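Local atomic coordinates of glycoside hydrolase family 31 (Kribbella flavida DSM 17836, PDB entry 5X3I), a protein that hydrolyses alpha-1,3-glucosidic linkages of a cyclic tetrasaccharide made from starch, releasing isomaltose, inside the cell. Residues L294-W302 with R633-A644. The protein carries 1 engineered substitution. Sequence-based numbering, arbitrary orientation.
Sequences LPGWVFRLW and RESLVPYLTEQA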
ATOM      1  N   LEU A 294      -3.874 -10.893  16.500  1.00 14.33           N
ATOM      2  CA  LEU A 294      -3.165 -11.927  15.776  1.00 14.03           C
ATOM      3  C   LEU A 294      -2.259 -12.736  16.734  1.00 15.11           C
ATOM      4  O   LEU A 294      -1.917 -12.256  17.811  1.00 14.22           O
ATOM      5  CB  LEU A 294      -2.369 -11.299  14.630  1.00 13.20           C
ATOM      6  CG  LEU A 294      -3.222 -10.508  13.620  1.00 11.60           C
ATOM      7  CD1 LEU A 294      -2.325  -9.884  12.568  1.00 13.01           C
ATOM      8  CD2 LEU A 294      -4.263 -11.397  12.980  1.00 13.17           C
ATOM      9  N   PRO A 295      -1.871 -13.960  16.340  1.00 13.67           N
ATOM     10  CA  PRO A 295      -0.987 -14.744  17.214  1.00 14.76           C
ATOM     11  C   PRO A 295       0.332 -14.052  17.493  1.00 11.99           C
ATOM     12  O   PRO A 295       0.866 -13.321  16.650  1.00 13.25           O
ATOM     13  CB  PRO A 295      -0.749 -16.040  16.421  1.00 14.31           C
ATOM     14  CG  PRO A 295      -1.871 -16.123  15.470  1.00 15.13           C
ATOM     15  CD  PRO A 295      -2.215 -14.693  15.116  1.00 11.24           C
ATOM     16  N   GLY A 296       0.858 -14.313  18.677  1.00 13.36           N
ATOM     17  CA  GLY A 296       2.112 -13.735  19.119  1.00 12.90           C
ATOM     18  C   GLY A 296       3.284 -13.955  18.187  1.00 12.88           C
ATOM     19  O   GLY A 296       4.183 -13.127  18.149  1.00 13.61           O
ATOM     20  N   TRP A 297       3.274 -15.048  17.424  1.00 14.83           N
ATOM     21  CA  TRP A 297       4.422 -15.351  16.566  1.00 12.16           C
ATOM     22  C   TRP A 297       4.671 -14.311  15.466  1.00 13.42           C
ATOM     23  O   TRP A 297       5.778 -14.249  14.944  1.00 11.09           O
ATOM     24  CB  TRP A 297       4.305 -16.749  15.923  1.00 15.57           C
ATOM     25  CG  TRP A 297       3.141 -16.989  14.981  1.00 12.66           C
ATOM     26  CD1 TRP A 297       1.986 -17.659  15.264  1.00 12.15           C
ATOM     27  CD2 TRP A 297       3.046 -16.605  13.596  1.00 11.68           C
ATOM     28  NE1 TRP A 297       1.175 -17.707  14.154  1.00 14.13           N
ATOM     29  CE2 TRP A 297       1.804 -17.067  13.118  1.00 11.15           C
ATOM     30  CE3 TRP A 297       3.889 -15.924  12.720  1.00 11.64           C
ATOM     31  CZ2 TRP A 297       1.384 -16.856  11.813  1.00 12.81           C
ATOM     32  CZ3 TRP A 297       3.470 -15.726  11.416  1.00 14.65           C
ATOM     33  CH2 TRP A 297       2.232 -16.186  10.977  1.00 12.99           C
ATOM     34  N   VAL A 298       3.672 -13.484  15.133  1.00 12.86           N
ATOM     35  CA  VAL A 298       3.890 -12.461  14.100  1.00 11.29           C
ATOM     36  C   VAL A 298       4.914 -11.438  14.574  1.00 14.45           C
ATOM     37  O   VAL A 298       5.516 -10.737  13.764  1.00 14.87           O
ATOM     38  CB  VAL A 298       2.582 -11.715  13.674  1.00 10.34           C
ATOM     39  CG1 VAL A 298       1.516 -12.701  13.267  1.00  9.95           C
ATOM     40  CG2 VAL A 298       2.080 -10.774  14.770  1.00 11.83           C
ATOM     41  N   PHE A 299       5.156 -11.396  15.881  1.00 12.52           N
ATOM     42  CA  PHE A 299       6.117 -10.449  16.421  1.00 12.51           C
ATOM     43  C   PHE A 299       7.565 -10.927  16.383  1.00 15.61           C
ATOM     44  O   PHE A 299       8.466 -10.207  16.794  1.00 14.02           O
ATOM     45  CB  PHE A 299       5.726 -10.076  17.846  1.00 14.88           C
ATOM     46  CG  PHE A 299       4.483  -9.254  17.916  1.00 15.19           C
ATOM     47  CD1 PHE A 299       4.423  -8.022  17.277  1.00 16.59           C
ATOM     48  CD2 PHE A 299       3.374  -9.699  18.603  1.00 15.60           C
ATOM     49  CE1 PHE A 299       3.278  -7.248  17.325  1.00 13.87           C
ATOM     50  CE2 PHE A 299       2.223  -8.919  18.660  1.00 14.82           C
ATOM     51  CZ  PHE A 299       2.182  -7.701  18.025  1.00 13.10           C
ATOM     52  N   ARG A 300       7.799 -12.123  15.859  1.00 13.87           N
ATOM     53  CA  ARG A 300       9.165 -12.579  15.682  1.00 12.80           C
ATOM     54  C   ARG A 300       9.732 -12.068  14.359  1.00 14.07           C
ATOM     55  O   ARG A 300       9.014 -11.474  13.564  1.00 14.91           O
ATOM     56  CB  ARG A 300       9.226 -14.105  15.739  1.00 14.07           C
ATOM     57  CG  ARG A 300       8.652 -14.688  17.021  1.00 15.89           C
ATOM     58  CD  ARG A 300       8.770 -16.191  17.034  1.00 16.15           C
ATOM     59  NE  ARG A 300      10.157 -16.623  17.068  1.00 18.88           N
ATOM     60  CZ  ARG A 300      10.550 -17.882  16.893  1.00 20.75           C
ATOM     61  NH1 ARG A 300       9.652 -18.830  16.638  1.00 21.15           N
ATOM     62  NH2 ARG A 300      11.837 -18.191  16.966  1.00 20.77           N
ATOM     63  N   LEU A 301      11.002 -12.344  14.099  1.00 12.50           N
ATOM     64  CA  LEU A 301      11.626 -11.855  12.879  1.00 14.20           C
ATOM     65  C   LEU A 301      11.071 -12.579  11.656  1.00 13.23           C
ATOM     66  O   LEU A 301      10.943 -13.809  11.654  1.00 13.94           O
ATOM     67  CB  LEU A 301      13.143 -12.015  12.935  1.00 14.02           C
ATOM     68  CG  LEU A 301      13.892 -11.773  11.616  1.00 16.17           C
ATOM     69  CD1 LEU A 301      13.733 -10.322  11.147  1.00 13.49           C
ATOM     70  CD2 LEU A 301      15.379 -12.150  11.740  1.00 15.00           C
ATOM     71  N   TRP A 302      10.724 -11.799  10.639  1.00 15.13           N
ATOM     72  CA  TRP A 302      10.318 -12.320   9.337  1.00 13.92           C
ATOM     73  C   TRP A 302      11.485 -12.285   8.357  1.00 14.05           C
ATOM     74  O   TRP A 302      12.084 -11.233   8.133  1.00 12.05           O
ATOM     75  CB  TRP A 302       9.148 -11.516   8.755  1.00 11.82           C
ATOM     76  CG  TRP A 302       7.861 -11.611   9.489  1.00 11.42           C
ATOM     77  CD1 TRP A 302       7.653 -11.410  10.823  1.00 10.81           C
ATOM     78  CD2 TRP A 302       6.583 -11.909   8.926  1.00 13.96           C
ATOM     79  NE1 TRP A 302       6.331 -11.571  11.122  1.00 11.76           N
ATOM     80  CE2 TRP A 302       5.647 -11.875   9.976  1.00 12.52           C
ATOM     81  CE3 TRP A 302       6.135 -12.194   7.630  1.00 13.36           C
ATOM     82  CZ2 TRP A 302       4.291 -12.112   9.776  1.00 13.24           C
ATOM     83  CZ3 TRP A 302       4.783 -12.434   7.432  1.00 14.61           C
ATOM     84  CH2 TRP A 302       3.878 -12.394   8.501  1.00 15.41           C
ATOM     85  N   ARG A 633      14.607  -8.906  20.401  1.00 18.63           N
ATOM     86  CA  ARG A 633      13.269  -8.978  19.809  1.00 15.23           C
ATOM     87  C   ARG A 633      12.457 -10.159  20.363  1.00 17.00           C
ATOM     88  O   ARG A 633      11.317  -9.996  20.781  1.00 16.02           O
ATOM     89  CB  ARG A 633      13.373  -9.107  18.291  1.00 15.77           C
ATOM     90  CG  ARG A 633      12.031  -9.252  17.576  1.00 18.27           C
ATOM     91  CD  ARG A 633      11.331  -7.904  17.481  1.00 17.12           C
ATOM     92  NE  ARG A 633      10.025  -7.963  16.817  1.00 16.37           N
ATOM     93  CZ  ARG A 633       9.261  -6.896  16.618  1.00 17.49           C
ATOM     94  NH1 ARG A 633       9.693  -5.693  17.016  1.00 15.09           N
ATOM     95  NH2 ARG A 633       8.078  -7.021  16.018  1.00 15.20           N
ATOM     96  N   GLU A 634      13.066 -11.345  20.355  1.00 17.05           N
ATOM     97  CA  GLU A 634      12.436 -12.548  20.901  1.00 16.44           C
ATOM     98  C   GLU A 634      11.923 -12.309  22.315  1.00 14.81           C
ATOM     99  O   GLU A 634      10.812 -12.681  22.648  1.00 15.60           O
ATOM    100  CB  GLU A 634      13.421 -13.726  20.894  1.00 16.64           C
ATOM    101  CG  GLU A 634      13.804 -14.215  19.506  1.00 18.22           C
ATOM    102  CD  GLU A 634      12.766 -15.152  18.918  1.00 17.94           C
ATOM    103  OE1 GLU A 634      12.522 -16.210  19.508  1.00 26.33           O
ATOM    104  OE2 GLU A 634      12.176 -14.834  17.884  1.00 23.09           O
ATOM    105  N   SER A 635      12.743 -11.665  23.137  1.00 16.67           N
ATOM    106  CA  SER A 635      12.372 -11.390  24.521  1.00 18.68           C
ATOM    107  C   SER A 635      11.226 -10.395  24.637  1.00 16.16           C
ATOM    108  O   SER A 635      10.540 -10.363  25.643  1.00 19.22           O
ATOM    109  CB  SER A 635      13.575 -10.865  25.304  1.00 21.12           C
ATOM    110  OG  SER A 635      14.573 -11.854  25.381  1.00 23.79           O
ATOM    111  N   LEU A 636      11.027  -9.594  23.599  1.00 15.96           N
ATOM    112  CA  LEU A 636       9.991  -8.566  23.586  1.00 15.43           C
ATOM    113  C   LEU A 636       8.621  -9.089  23.198  1.00 15.83           C
ATOM    114  O   LEU A 636       7.636  -8.367  23.303  1.00 16.84           O
ATOM    115  CB  LEU A 636      10.367  -7.454  22.609  1.00 18.08           C
ATOM    116  CG  LEU A 636      11.075  -6.222  23.148  1.00 22.21           C
ATOM    117  CD1 LEU A 636      11.386  -5.271  21.996  1.00 21.77           C
ATOM    118  CD2 LEU A 636      10.207  -5.539  24.173  1.00 19.84           C
ATOM    119  N   VAL A 637       8.554 -10.329  22.714  1.00 15.88           N
ATOM    120  CA  VAL A 637       7.288 -10.826  22.185  1.00 14.41           C
ATOM    121  C   VAL A 637       6.140 -10.791  23.212  1.00 16.20           C
ATOM    122  O   VAL A 637       5.036 -10.375  22.862  1.00 17.39           O
ATOM    123  CB  VAL A 637       7.432 -12.242  21.599  1.00 14.15           C
ATOM    124  CG1 VAL A 637       6.065 -12.835  21.279  1.00 12.93           C
ATOM    125  CG2 VAL A 637       8.286 -12.194  20.344  1.00 11.97           C
ATOM    126  N   PRO A 638       6.387 -11.192  24.478  1.00 15.26           N
ATOM    127  CA  PRO A 638       5.262 -11.058  25.420  1.00 14.34           C
ATOM    128  C   PRO A 638       4.798  -9.604  25.637  1.00 13.40           C
ATOM    129  O   PRO A 638       3.608  -9.369  25.787  1.00 14.93           O
ATOM    130  CB  PRO A 638       5.822 -11.645  26.721  1.00 16.73           C
ATOM    131  CG  PRO A 638       6.889 -12.607  26.261  1.00 15.22           C
ATOM    132  CD  PRO A 638       7.511 -11.933  25.074  1.00 14.33           C
ATOM    133  N   TYR A 639       5.726  -8.658  25.676  1.00 15.87           N
ATOM    134  CA  TYR A 639       5.367  -7.247  25.787  1.00 16.88           C
ATOM    135  C   TYR A 639       4.525  -6.793  24.590  1.00 16.96           C
ATOM    136  O   TYR A 639       3.448  -6.230  24.761  1.00 16.21           O
ATOM    137  CB  TYR A 639       6.610  -6.370  25.907  1.00 14.05           C
ATOM    138  CG  TYR A 639       6.301  -4.880  25.890  1.00 17.63           C
ATOM    139  CD1 TYR A 639       5.754  -4.252  27.002  1.00 18.36           C
ATOM    140  CD2 TYR A 639       6.564  -4.102  24.764  1.00 16.21           C
ATOM    141  CE1 TYR A 639       5.470  -2.895  26.997  1.00 16.76           C
ATOM    142  CE2 TYR A 639       6.286  -2.735  24.752  1.00 17.62           C
ATOM    143  CZ  TYR A 639       5.737  -2.141  25.872  1.00 17.42           C
ATOM    144  OH  TYR A 639       5.449  -0.797  25.872  1.00 17.92           O
ATOM    145  N   LEU A 640       5.017  -7.074  23.388  1.00 17.29           N
ATOM    146  CA  LEU A 640       4.337  -6.676  22.156  1.00 17.36           C
ATOM    147  C   LEU A 640       2.940  -7.261  22.110  1.00 16.69           C
ATOM    148  O   LEU A 640       1.992  -6.574  21.765  1.00 15.99           O
ATOM    149  CB  LEU A 640       5.138  -7.108  20.924  1.00 13.13           C
ATOM    150  CG  LEU A 640       6.426  -6.307  20.719  1.00 16.14           C
ATOM    151  CD1 LEU A 640       7.399  -6.999  19.791  1.00 13.83           C
ATOM    152  CD2 LEU A 640       6.098  -4.905  20.190  1.00 18.66           C
ATOM    153  N   THR A 641       2.826  -8.529  22.499  1.00 16.84           N
ATOM    154  CA  THR A 641       1.553  -9.223  22.528  1.00 15.61           C
ATOM    155  C   THR A 641       0.567  -8.533  23.480  1.00 18.24           C
ATOM    156  O   THR A 641      -0.589  -8.319  23.142  1.00 13.51           O
ATOM    157  CB  THR A 641       1.730 -10.715  22.955  1.00 15.60           C
ATOM    158  OG1 THR A 641       2.604 -11.385  22.035  1.00 15.23           O
ATOM    159  CG2 THR A 641       0.407 -11.414  22.986  1.00 15.57           C
ATOM    160  N   GLU A 642       1.028  -8.191  24.676  1.00 16.10           N
ATOM    161  CA  GLU A 642       0.157  -7.517  25.618  1.00 17.68           C
ATOM    162  C   GLU A 642      -0.231  -6.135  25.100  1.00 16.24           C
ATOM    163  O   GLU A 642      -1.380  -5.751  25.165  1.00 17.64           O
ATOM    164  CB  GLU A 642       0.815  -7.380  26.986  1.00 16.64           C
ATOM    165  CG  GLU A 642      -0.121  -6.788  27.997  1.00 17.19           C
ATOM    166  CD  GLU A 642       0.410  -6.874  29.407  1.00 14.93           C
ATOM    167  OE1 GLU A 642       1.453  -6.272  29.697  1.00 16.54           O
ATOM    168  OE2 GLU A 642      -0.226  -7.550  30.216  1.00 18.34           O
ATOM    169  N   GLN A 643       0.749  -5.403  24.592  1.00 16.33           N
ATOM    170  CA  GLN A 643       0.515  -4.051  24.092  1.00 17.14           C
ATOM    171  C   GLN A 643      -0.405  -4.045  22.862  1.00 19.52           C
ATOM    172  O   GLN A 643      -1.256  -3.163  22.733  1.00 17.69           O
ATOM    173  CB  GLN A 643       1.846  -3.373  23.776  1.00 13.89           C
ATOM    174  CG  GLN A 643       2.652  -3.033  25.018  1.00 17.41           C
ATOM    175  CD  GLN A 643       1.880  -2.149  25.999  1.00 18.40           C
ATOM    176  OE1 GLN A 643       1.176  -1.219  25.601  1.00 20.51           O
ATOM    177  NE2 GLN A 643       2.000  -2.447  27.284  1.00 17.33           N
ATOM    178  N   ALA A 644      -0.254  -5.036  21.986  1.00 16.12           N
ATOM    179  CA  ALA A 644      -1.136  -5.165  20.826  1.00 17.50           C
ATOM    180  C   ALA A 644      -2.573  -5.370  21.272  1.00 17.50           C
ATOM    181  O   ALA A 644      -3.506  -4.814  20.687  1.00 17.69           O
ATOM    182  CB  ALA A 644      -0.700  -6.311  19.926  1.00 15.30           C
TER
HETATM  183  O   HOH W   1       7.836  -9.125  13.877  1.00 12.01           O
HETATM  184  O   HOH W   2      12.799 -13.339  15.939  1.00 22.55           O
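F299 and R633 meet at the N-terminal end of barrel strand 302-304 of the family 31 TIM barrel, where the 3-10 turn leading into that strand packs on helix 622-650, which comes after the eighth strand, 591-593, and the short helix 610-617. The carbonyl of F299 receives R633 NE at 2.7 Å, with an N-H...O angle of 145° and the donor tilted from the carbonyl plane; NH2 adds a weak second bond. The rest of this buried guanidinium is also satisfied: NH1 donates to A587 O and M589 O, and NH2 to a water that in turn donates to V298 O and R300 O. L640 CD1 lies 3.6 Å above the guanidinium plane, and apolar packing and polar edges together probably hold its rotation. L640 CB sits over the centre of the F299 ring, 3.7 Å from the centroid, a CH-pi contact; V298 CG2 takes the opposite face, and A644 CB meets CZ at the ring's edge.

Toward the surface, R300 forms a salt bridge with E634. The bend at chi3 (65°) turns NE onto the syn lone pair of OE2, 2.8 Å away and nearly straight at 168°, while NH2 to OE1 is weak. OE2 also accepts from a second water, itself the acceptor for L301 N. Replacing R300 by alanine removes the guanidinium, and the E634 carboxylate would probably lose its cationic mate and be freer to turn, disturbing that water link. Within the helix, V637 O accepts from T641 N and, from the opposite face of its plane, from T641 OG1 at 2.8 Å.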